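Local coordinates for beta-galactosidase BgaB (Bifidobacterium adolescentis, PDB 5VYM) that releases terminal non-reducing beta-D-galactose from beta-galactosides by hydrolysis, acting strongly on Gal(beta1-4)Gal-containing oligosaccharides, and is represented here by its trimerisation domain, at the interface of chains A and B. Coordinates in Å, arbitrary orientation; residue numbers count along the deposited sequence, not the author numbering. Chains: chain A/B, Beta-galactosidase BgaB.

The interface of chains A and B. Residues chain A 84, 88-90; chain B 203-206.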
# COMPACT_ATOMS: atom_id res chain seq x y z
N ALA A 84 -9.82 -5.11 -6.84
CA ALA A 84 -9.27 -4.17 -7.81
C ALA A 84 -8.16 -4.80 -8.63
O ALA A 84 -8.15 -4.69 -9.86
CB ALA A 84 -8.77 -2.92 -7.09
N GLY A 88 -11.28 -5.26 -11.08
CA GLY A 88 -12.46 -4.54 -10.67
C GLY A 88 -12.21 -3.06 -10.45
O GLY A 88 -11.08 -2.59 -10.35
N ARG A 89 -13.31 -2.31 -10.39
CA ARG A 89 -13.28 -0.87 -10.18
C ARG A 89 -13.86 -0.55 -8.80
O ARG A 89 -14.96 -0.98 -8.47
CB ARG A 89 -14.06 -0.14 -11.27
CG ARG A 89 -14.07 1.37 -11.12
CD ARG A 89 -14.61 2.05 -12.38
NE ARG A 89 -15.96 1.61 -12.70
CZ ARG A 89 -16.63 2.00 -13.79
NH1 ARG A 89 -16.07 2.83 -14.65
NH2 ARG A 89 -17.86 1.55 -14.01
N VAL A 90 -13.11 0.21 -8.01
CA VAL A 90 -13.48 0.56 -6.65
C VAL A 90 -13.62 2.07 -6.56
O VAL A 90 -12.72 2.81 -6.98
CB VAL A 90 -12.45 0.04 -5.63
CG1 VAL A 90 -12.83 0.46 -4.21
CG2 VAL A 90 -12.33 -1.48 -5.73
N GLY B 203 -7.05 -3.40 -12.34
CA GLY B 203 -8.25 -2.62 -12.09
C GLY B 203 -8.00 -1.15 -11.81
O GLY B 203 -7.03 -0.57 -12.29
N GLU B 204 -8.89 -0.55 -11.02
CA GLU B 204 -8.94 0.90 -10.89
C GLU B 204 -9.52 1.26 -9.52
O GLU B 204 -10.29 0.49 -8.93
CB GLU B 204 -9.80 1.49 -12.01
CG GLU B 204 -9.45 2.90 -12.42
CD GLU B 204 -10.15 3.31 -13.70
OE1 GLU B 204 -11.12 2.61 -14.09
OE2 GLU B 204 -9.74 4.31 -14.32
N ALA B 205 -9.14 2.43 -9.03
CA ALA B 205 -9.64 2.93 -7.75
C ALA B 205 -9.90 4.42 -7.87
O ALA B 205 -8.98 5.20 -8.15
CB ALA B 205 -8.65 2.65 -6.62
N TYR B 206 -11.15 4.82 -7.68
CA TYR B 206 -11.55 6.22 -7.71
C TYR B 206 -11.62 6.77 -6.29
O TYR B 206 -11.94 6.05 -5.34
CB TYR B 206 -12.91 6.39 -8.39
CG TYR B 206 -12.90 6.30 -9.90
CD1 TYR B 206 -12.67 5.09 -10.54
CD2 TYR B 206 -13.14 7.42 -10.68
CE1 TYR B 206 -12.67 5.00 -11.92
CE2 TYR B 206 -13.14 7.34 -12.06
CZ TYR B 206 -12.91 6.13 -12.68
OH TYR B 206 -12.91 6.05 -14.05
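A:Val90 and B:Glu204 meet backbone to backbone where the start of strand 89-93 of one chain runs parallel to strand 203-208 of the other, so a beta-sheet continues across the chain boundary. Three main-chain hydrogen bonds define the register. B:Glu204 N donates to the carbonyl A:Gly88 O at 3.1 Å, A:Val90 N donates to B:Glu204 O at 3.0 Å, and B:Tyr206 N donates to A:Val90 O at 2.6 Å. B:Glu204 thus uses both its N-H and its C=O, reaching the residues on either side of A:Arg89, as expected of a parallel bridge; A:Val90 and B:Ala205 form the next one. Near the end of helix 74-85, A:Ala84 O lies 3.0 Å from B:Gly203 N, but the amide hydrogen is not directed at it, so the approach is no hydrogen bond.

The side-chain contact lies on one face of this junction. The aliphatic part of A:Arg89 runs alongside B:Glu204 and reaches the CD1-CE1 side of the B:Tyr206 ring from out of its plane, with CD 3.6 Å from ring atom CE1. The anti chi1 (-180°) carries CG and CD out beside the ring, and the bend at chi3 (59°) then turns the guanidinium off that line. CG and CD are the side-chain atoms near CD1 and CE1, so methylenes meet the tyrosine; the 77° between guanidinium and ring planes rules out a parallel cation stack.

Electrostatics are looser. A:Arg89 NH1 lies 5.0 Å from the carboxylate oxygen B:Glu204 OE1, too far for a salt bridge, although the opposite charges probably attract. An alanine in place of A:Arg89 would probably strip that side of the B:Tyr206 ring of its methylene packing and deprive the B:Glu204 carboxylate of this opposite charge.

Repeated by the two-fold, this strand pairing helps join the two copies of the trimerisation domain; the pair need not be the assembly of the full-length enzyme, reported as trimer and tetramer.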